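Long-range contacts in arylmalonate decarboxylase (Bordetella bronchiseptica, PDB 3IXL), which catalyses the cofactor-free, enantioselective decarboxylation of 2-aryl-2-methylmalonates to 2-arylpropionates, releasing carbon dioxide: residues 14-20 / 34-40; 157-161 / 188-192. The protein carries 2 engineered substitutions. All coordinates share one frame; numbering follows the deposited sequence.

Contact 1 of 2, residues 14-20 / 34-40. With PAC (2-phenylacetic acid), chain C.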
ATOM      1  N   PRO A  14       0.844  -2.001  10.669  1.00  7.75           N
ATOM      2  CA  PRO A  14       0.333  -1.152  11.760  1.00  8.73           C
ATOM      3  C   PRO A  14      -0.240  -1.817  13.039  1.00  9.93           C
ATOM      4  O   PRO A  14       0.105  -1.362  14.134  1.00  9.68           O
ATOM      5  CB  PRO A  14      -0.700  -0.254  11.058  1.00  8.81           C
ATOM      6  CG  PRO A  14      -0.197  -0.201   9.626  1.00  8.95           C
ATOM      7  CD  PRO A  14       0.285  -1.606   9.360  1.00  8.49           C
ATOM      8  N   PRO A  15      -1.094  -2.859  12.930  1.00 10.73           N
ATOM      9  CA  PRO A  15      -1.712  -3.337  14.180  1.00 11.70           C
ATOM     10  C   PRO A  15      -0.722  -4.004  15.133  1.00 12.37           C
ATOM     11  O   PRO A  15       0.247  -4.614  14.690  1.00 12.61           O
ATOM     12  CB  PRO A  15      -2.757  -4.349  13.694  1.00 11.94           C
ATOM     13  CG  PRO A  15      -2.951  -4.041  12.222  1.00 12.11           C
ATOM     14  CD  PRO A  15      -1.583  -3.626  11.769  1.00 11.02           C
ATOM     15  N   ALA A  16      -0.973  -3.872  16.437  1.00 13.53           N
ATOM     16  CA  ALA A  16      -0.106  -4.443  17.468  1.00 14.24           C
ATOM     17  C   ALA A  16       0.071  -5.944  17.301  1.00 14.49           C
ATOM     18  O   ALA A  16       1.157  -6.475  17.538  1.00 15.00           O
ATOM     19  CB  ALA A  16      -0.660  -4.133  18.858  1.00 14.31           C
ATOM     20  N   ALA A  17      -0.999  -6.610  16.868  1.00 14.78           N
ATOM     21  CA  ALA A  17      -1.026  -8.061  16.723  1.00 15.23           C
ATOM     22  C   ALA A  17       0.015  -8.587  15.732  1.00 14.98           C
ATOM     23  O   ALA A  17       0.426  -9.745  15.823  1.00 15.55           O
ATOM     24  CB  ALA A  17      -2.427  -8.527  16.338  1.00 15.38           C
ATOM     25  N   GLY A  18       0.421  -7.750  14.771  1.00 14.26           N
ATOM     26  CA  GLY A  18       1.472  -8.123  13.822  1.00 13.75           C
ATOM     27  C   GLY A  18       1.092  -9.253  12.888  1.00 13.14           C
ATOM     28  O   GLY A  18       1.890 -10.161  12.643  1.00 13.94           O
ATOM     29  N   LEU A  19      -0.133  -9.204  12.381  1.00 12.92           N
ATOM     30  CA  LEU A  19      -0.645 -10.238  11.494  1.00 12.90           C
ATOM     31  C   LEU A  19      -0.210  -9.965  10.068  1.00 11.53           C
ATOM     32  O   LEU A  19      -0.035  -8.812   9.666  1.00 10.79           O
ATOM     33  CB  LEU A  19      -2.177 -10.297  11.559  1.00 13.52           C
ATOM     34  CG  LEU A  19      -2.835 -10.132  12.933  1.00 15.57           C
ATOM     35  CD1 LEU A  19      -4.357 -10.062  12.798  1.00 15.33           C
ATOM     36  CD2 LEU A  19      -2.411 -11.243  13.890  1.00 17.38           C
ATOM     37  N   VAL A  20      -0.017 -11.037   9.306  1.00 10.57           N
ATOM     38  CA  VAL A  20       0.184 -10.911   7.873  1.00 10.17           C
ATOM     39  C   VAL A  20      -1.133 -10.380   7.308  1.00 10.21           C
ATOM     40  O   VAL A  20      -2.203 -10.932   7.592  1.00 10.68           O
ATOM     41  CB  VAL A  20       0.551 -12.270   7.221  1.00 10.23           C
ATOM     42  CG1 VAL A  20       0.684 -12.117   5.710  1.00 10.23           C
ATOM     43  CG2 VAL A  20       1.850 -12.824   7.813  1.00 10.80           C
ATOM     44  N   ILE A  34       5.961 -13.276   6.772  1.00  6.32           N
ATOM     45  CA  ILE A  34       6.025 -13.100   8.215  1.00  6.56           C
ATOM     46  C   ILE A  34       5.854 -11.628   8.515  1.00  6.52           C
ATOM     47  O   ILE A  34       6.156 -10.787   7.658  1.00  7.01           O
ATOM     48  CB  ILE A  34       7.338 -13.655   8.833  1.00  6.74           C
ATOM     49  CG1 ILE A  34       8.574 -12.994   8.209  1.00  7.04           C
ATOM     50  CG2 ILE A  34       7.375 -15.186   8.710  1.00  7.69           C
ATOM     51  CD1 ILE A  34       9.896 -13.340   8.913  1.00  7.83           C
ATOM     52  N   ALA A  35       5.353 -11.311   9.704  1.00  6.52           N
ATOM     53  CA  ALA A  35       5.014  -9.934  10.016  1.00  6.91           C
ATOM     54  C   ALA A  35       5.369  -9.571  11.434  1.00  7.14           C
ATOM     55  O   ALA A  35       5.541 -10.435  12.290  1.00  8.00           O
ATOM     56  CB  ALA A  35       3.541  -9.648   9.730  1.00  7.39           C
ATOM     57  N   SER A  36       5.504  -8.274  11.647  1.00  7.27           N
ATOM     58  CA  SER A  36       5.831  -7.720  12.941  1.00  7.75           C
ATOM     59  C   SER A  36       5.024  -6.431  13.079  1.00  7.97           C
ATOM     60  O   SER A  36       4.997  -5.606  12.154  1.00  7.89           O
ATOM     61  CB  SER A  36       7.334  -7.469  13.032  1.00  8.16           C
ATOM     62  OG  SER A  36       7.715  -7.160  14.366  1.00 10.80           O
ATOM     63  N   GLY A  37       4.348  -6.273  14.216  1.00  8.26           N
ATOM     64  CA  GLY A  37       3.369  -5.200  14.402  1.00  8.61           C
ATOM     65  C   GLY A  37       3.825  -3.982  15.174  1.00  9.18           C
ATOM     66  O   GLY A  37       4.450  -4.102  16.230  1.00  9.75           O
ATOM     67  N   LEU A  38       3.468  -2.807  14.665  1.00  9.41           N
ATOM     68  CA  LEU A  38       3.879  -1.536  15.258  1.00  9.71           C
ATOM     69  C   LEU A  38       3.055  -1.108  16.455  1.00  9.77           C
ATOM     70  O   LEU A  38       3.578  -0.437  17.342  1.00 10.29           O
ATOM     71  CB  LEU A  38       3.813  -0.422  14.215  1.00  9.95           C
ATOM     72  CG  LEU A  38       4.789  -0.557  13.057  1.00  9.78           C
ATOM     73  CD1 LEU A  38       4.402   0.354  11.917  1.00 11.95           C
ATOM     74  CD2 LEU A  38       6.181  -0.205  13.533  1.00 12.67           C
ATOM     75  N   GLY A  39       1.770  -1.454  16.462  1.00  9.63           N
ATOM     76  CA  GLY A  39       0.845  -0.934  17.463  1.00 10.37           C
ATOM     77  C   GLY A  39       0.370   0.480  17.191  1.00 10.24           C
ATOM     78  O   GLY A  39       0.187   1.262  18.124  1.00 11.29           O
ATOM     79  N   LEU A  40       0.161   0.818  15.918  1.00 10.39           N
ATOM     80  CA  LEU A  40      -0.350   2.139  15.550  1.00 10.54           C
ATOM     81  C   LEU A  40      -1.709   2.393  16.193  1.00 11.15           C
ATOM     82  O   LEU A  40      -2.583   1.529  16.151  1.00 11.98           O
ATOM     83  CB  LEU A  40      -0.468   2.249  14.020  1.00 10.41           C
ATOM     84  CG  LEU A  40      -1.015   3.552  13.426  1.00 10.11           C
ATOM     85  CD1 LEU A  40      -0.046   4.707  13.682  1.00  9.71           C
ATOM     86  CD2 LEU A  40      -1.272   3.393  11.940  1.00 10.62           C
TER
HETATM   87  C1  PAC C5000      -2.257   3.115   5.258  1.00  7.51           C
HETATM   88  C2  PAC C5000      -2.807   2.803   6.637  1.00 10.86           C
HETATM   89  C1' PAC C5000      -2.989   1.371   7.096  1.00 10.30           C
HETATM   90  C2' PAC C5000      -3.999   1.157   8.039  1.00 11.27           C
HETATM   91  C3' PAC C5000      -4.251  -0.118   8.542  1.00 11.25           C
HETATM   92  C4' PAC C5000      -3.482  -1.192   8.105  1.00 10.46           C
HETATM   93  C5' PAC C5000      -2.470  -0.990   7.158  1.00 11.27           C
HETATM   94  C6' PAC C5000      -2.211   0.290   6.656  1.00  9.88           C
HETATM   95  O1  PAC C5000      -1.972   2.221   4.413  1.00  6.87           O
HETATM   96  O2  PAC C5000      -2.108   4.346   5.010  1.00  8.56           O
HETATM   97  O   HOH W   1      -2.588  -1.321  16.973  1.00 30.71           O

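Contact 2 of 2, residues 157-161 / 188-192. Engineered in segment 188-192: S188 (natural residue Cys). With PAC (2-phenylacetic acid), chain C.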
ATOM      1  N   GLU A 157      -9.152  -0.893  12.789  1.00 19.17           N
ATOM      2  CA  GLU A 157     -10.230  -1.888  12.683  1.00 19.84           C
ATOM      3  C   GLU A 157     -11.408  -1.422  11.828  1.00 19.29           C
ATOM      4  O   GLU A 157     -12.003  -2.215  11.086  1.00 19.65           O
ATOM      5  CB  GLU A 157     -10.728  -2.314  14.071  1.00 20.34           C
ATOM      6  CG  GLU A 157     -10.203  -3.657  14.555  1.00 23.80           C
ATOM      7  CD  GLU A 157      -8.710  -3.818  14.361  1.00 27.46           C
ATOM      8  OE1 GLU A 157      -7.934  -3.027  14.946  1.00 29.94           O
ATOM      9  OE2 GLU A 157      -8.315  -4.744  13.621  1.00 29.56           O
ATOM     10  N   ALA A 158     -11.742  -0.137  11.930  1.00 18.04           N
ATOM     11  CA  ALA A 158     -12.843   0.429  11.166  1.00 17.11           C
ATOM     12  C   ALA A 158     -12.607   0.283   9.662  1.00 16.38           C
ATOM     13  O   ALA A 158     -13.548   0.059   8.898  1.00 16.16           O
ATOM     14  CB  ALA A 158     -13.065   1.892  11.536  1.00 17.31           C
ATOM     15  N   MET A 159     -11.353   0.399   9.235  1.00 15.49           N
ATOM     16  CA  MET A 159     -11.054   0.283   7.809  1.00 14.85           C
ATOM     17  C   MET A 159     -11.316  -1.130   7.271  1.00 14.08           C
ATOM     18  O   MET A 159     -11.809  -1.286   6.151  1.00 13.15           O
ATOM     19  CB  MET A 159      -9.634   0.754   7.498  1.00 15.31           C
ATOM     20  CG  MET A 159      -9.508   2.279   7.368  1.00 14.24           C
ATOM     21  SD  MET A 159      -7.793   2.734   7.297  1.00 17.64           S
ATOM     22  CE  MET A 159      -7.907   4.476   7.643  1.00 14.39           C
ATOM     23  N   ALA A 160     -11.022  -2.146   8.079  1.00 13.87           N
ATOM     24  CA  ALA A 160     -11.266  -3.535   7.680  1.00 13.48           C
ATOM     25  C   ALA A 160     -12.757  -3.864   7.542  1.00 13.32           C
ATOM     26  O   ALA A 160     -13.120  -4.865   6.920  1.00 13.90           O
ATOM     27  CB  ALA A 160     -10.596  -4.500   8.656  1.00 14.17           C
ATOM     28  N   ARG A 161     -13.613  -3.023   8.118  1.00 12.47           N
ATOM     29  CA  ARG A 161     -15.061  -3.259   8.092  1.00 12.45           C
ATOM     30  C   ARG A 161     -15.754  -2.712   6.845  1.00 12.16           C
ATOM     31  O   ARG A 161     -16.923  -3.018   6.611  1.00 13.02           O
ATOM     32  CB  ARG A 161     -15.729  -2.700   9.351  1.00 13.10           C
ATOM     33  CG  ARG A 161     -15.325  -3.426  10.621  1.00 15.73           C
ATOM     34  CD  ARG A 161     -16.286  -3.150  11.774  1.00 21.16           C
ATOM     35  NE  ARG A 161     -16.219  -1.772  12.267  1.00 24.34           N
ATOM     36  CZ  ARG A 161     -15.379  -1.342  13.211  1.00 25.41           C
ATOM     37  NH1 ARG A 161     -14.502  -2.175  13.767  1.00 26.28           N
ATOM     38  NH2 ARG A 161     -15.407  -0.072  13.594  1.00 26.46           N
ATOM     39  N   SER A 188      -4.971   2.907   1.295  1.00  8.79           N
ATOM     40  CA  SER A 188      -4.992   2.428   2.686  1.00  8.81           C
ATOM     41  C   SER A 188      -4.895   0.930   2.677  1.00  8.63           C
ATOM     42  O   SER A 188      -5.769   0.237   2.146  1.00  8.78           O
ATOM     43  CB  SER A 188      -6.197   2.841   3.519  1.00  9.76           C
ATOM     44  OG  SER A 188      -6.006   2.332   4.835  1.00 12.71           O
ATOM     45  N   GLY A 189      -3.829   0.445   3.305  1.00  8.20           N
ATOM     46  CA  GLY A 189      -3.580  -0.974   3.448  1.00  9.12           C
ATOM     47  C   GLY A 189      -4.485  -1.618   4.471  1.00  9.47           C
ATOM     48  O   GLY A 189      -4.371  -2.816   4.724  1.00 10.72           O
ATOM     49  N   GLY A 190      -5.384  -0.839   5.063  1.00  9.24           N
ATOM     50  CA  GLY A 190      -6.333  -1.378   6.041  1.00  9.58           C
ATOM     51  C   GLY A 190      -7.626  -1.826   5.403  1.00  9.62           C
ATOM     52  O   GLY A 190      -8.439  -2.484   6.043  1.00 10.97           O
ATOM     53  N   LEU A 191      -7.797  -1.477   4.136  1.00  8.64           N
ATOM     54  CA  LEU A 191      -8.994  -1.821   3.383  1.00  8.51           C
ATOM     55  C   LEU A 191      -8.862  -3.195   2.754  1.00  8.57           C
ATOM     56  O   LEU A 191      -7.771  -3.601   2.342  1.00 10.01           O
ATOM     57  CB  LEU A 191      -9.226  -0.781   2.285  1.00  8.63           C
ATOM     58  CG  LEU A 191      -9.468   0.660   2.745  1.00  8.06           C
ATOM     59  CD1 LEU A 191      -9.459   1.598   1.551  1.00  9.24           C
ATOM     60  CD2 LEU A 191     -10.776   0.769   3.517  1.00  8.88           C
ATOM     61  N   LEU A 192      -9.986  -3.902   2.680  1.00  7.97           N
ATOM     62  CA  LEU A 192     -10.047  -5.199   2.016  1.00  7.54           C
ATOM     63  C   LEU A 192     -10.634  -4.982   0.632  1.00  7.22           C
ATOM     64  O   LEU A 192     -11.847  -4.897   0.450  1.00  7.26           O
ATOM     65  CB  LEU A 192     -10.855  -6.207   2.851  1.00  8.14           C
ATOM     66  CG  LEU A 192     -10.191  -6.559   4.185  1.00 10.02           C
ATOM     67  CD1 LEU A 192     -11.172  -7.213   5.153  1.00 12.82           C
ATOM     68  CD2 LEU A 192      -8.961  -7.445   3.978  1.00 12.23           C
TER
HETATM   69  C1  PAC C5000      -2.257   3.115   5.258  1.00  7.51           C
HETATM   70  C2  PAC C5000      -2.807   2.803   6.637  1.00 10.86           C
HETATM   71  C1' PAC C5000      -2.989   1.371   7.096  1.00 10.30           C
HETATM   72  C2' PAC C5000      -3.999   1.157   8.039  1.00 11.27           C
HETATM   73  C3' PAC C5000      -4.251  -0.118   8.542  1.00 11.25           C
HETATM   74  C4' PAC C5000      -3.482  -1.192   8.105  1.00 10.46           C
HETATM   75  C5' PAC C5000      -2.470  -0.990   7.158  1.00 11.27           C
HETATM   76  C6' PAC C5000      -2.211   0.290   6.656  1.00  9.88           C
HETATM   77  O1  PAC C5000      -1.972   2.221   4.413  1.00  6.87           O
HETATM   78  O2  PAC C5000      -2.108   4.346   5.010  1.00  8.56           O
HETATM   79  O   HOH W   2     -12.258  -2.916   3.983  1.00 11.59           O

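Contact 1 of 2, residues 14-20 / 34-40
From A16 to V20 the loop runs antiparallel to 34-40, with CA atoms of A16 and G39 3.6 Å apart and those of G18 and G37 3.5 Å apart, while P14 O is gripped by the turn that follows the strand. L40 N donates to P14 O at 2.8 Å with an N-H...O angle of 157°, its nitrogen tilted 28° from the carbonyl plane; G39 N adds a weak bond with a poorer angle. A type I turn, P15 to G18, bends the loop back over the strand and is closed by the bond from G18 N to P15 O. P15 O also receives a CA-H contact, lying 3.2 Å from G37 CA. G18 and G37 let the backbones come this close, since neither carries a CB, which at both positions would point toward the other segment and into its backbone. A water joins A16 N to L40 O.

The setting is the edge of a parallel sheet: 14-20 leaves the C-terminal end of strand 8-13, and 33-37 is the neighbouring outermost strand. S36 turns away from the loop, and its OG is bonded to H58 and R61; L38 packs on helix 55-64.

Apolar side chains meet at both ends of the contact. L40, with CG anti to its backbone N (chi1 179°), brings CD2 to 3.8 Å from P14 CB, while its own CB lies alongside that same carbon. At the other end, A35 CB presses on the backbone carbonyl of G18, 3.4 Å from O, and also meets V20 CG2. The other side of the proline ring belongs to the ligand pocket: P14 CG stands over one face of the 2-phenylacetic acid phenyl ring, 3.4 Å from C5', in CH-pi geometry.

Contact 2 of 2, residues 157-161 / 188-192
M159 reaches from helix 156-160 toward segment 188-192 and sets its sulfur against the hydroxyl of S188, with SD 3.1 Å from OG. The segment follows strand 183-187 and holds a type I beta turn, S188 to L191, with an ST turn built into it: S188 OG accepts from G190 N at 3.2 Å with an N-H...O angle of 161°. S188 is an engineered residue, a cysteine in the natural protein, so the contact with sulfur describes this variant. Its OG lies anti to the backbone N (chi1 -178°), and OG also lies 3.7 Å from the ligand methylene C2, in a direction roughly at right angles to that of M159 SD. M159 arrives there by an extended chain beyond CG, and its near end rests on the peptide of G190, with CB meeting the carbonyl oxygen and carbon. Beyond the segments, A125 and I153 also pack on M159.

Further along the segment the leucines meet the backbone carbonyls of M159 and A160. L191 CD2 touches M159 O at 3.5 Å and also approaches M159 CB, whereas L192 CD1 sits equally near A160 O. No direct hydrogen bond links the segments: A160 N and G190 O are close, but their angle is poor. Instead one water bridges them, donating to M159 O and accepting from L192 N.

On the pocket side G189 and G190 both contact the ligand. G190 CA lies over one face of the phenyl ring, 3.5 Å from C3'. The carboxylate of 2-phenylacetic acid, also bonded by T75, S76 and Y126, is met by the backbone in an arrangement consistent with the oxyanion-binding site of this enzyme: G189 N donates to O1 at 2.8 Å, with the N-H...O angle at 179°.

How the contacts relate
Following the chain from the N terminus, contact 1 forms first, closing a short loop that holds helix 23-27 and the start of strand 33-37. Contact 2 opens much later and closes a loop carrying helix 164-176 and strand 183-187. The two are in series, neither nested nor crossed, and each sits beside the C-terminal ends of a different four-stranded parallel sheet: contact 1 joins the loop after strand 8-13 to strand 33-37, contact 2 a helix to a post-strand turn. Their centres are 14 Å apart and their nearest atoms about 5 Å, without touching. The ligand bridges them: P14 and G190 lie over opposite faces of its phenyl ring.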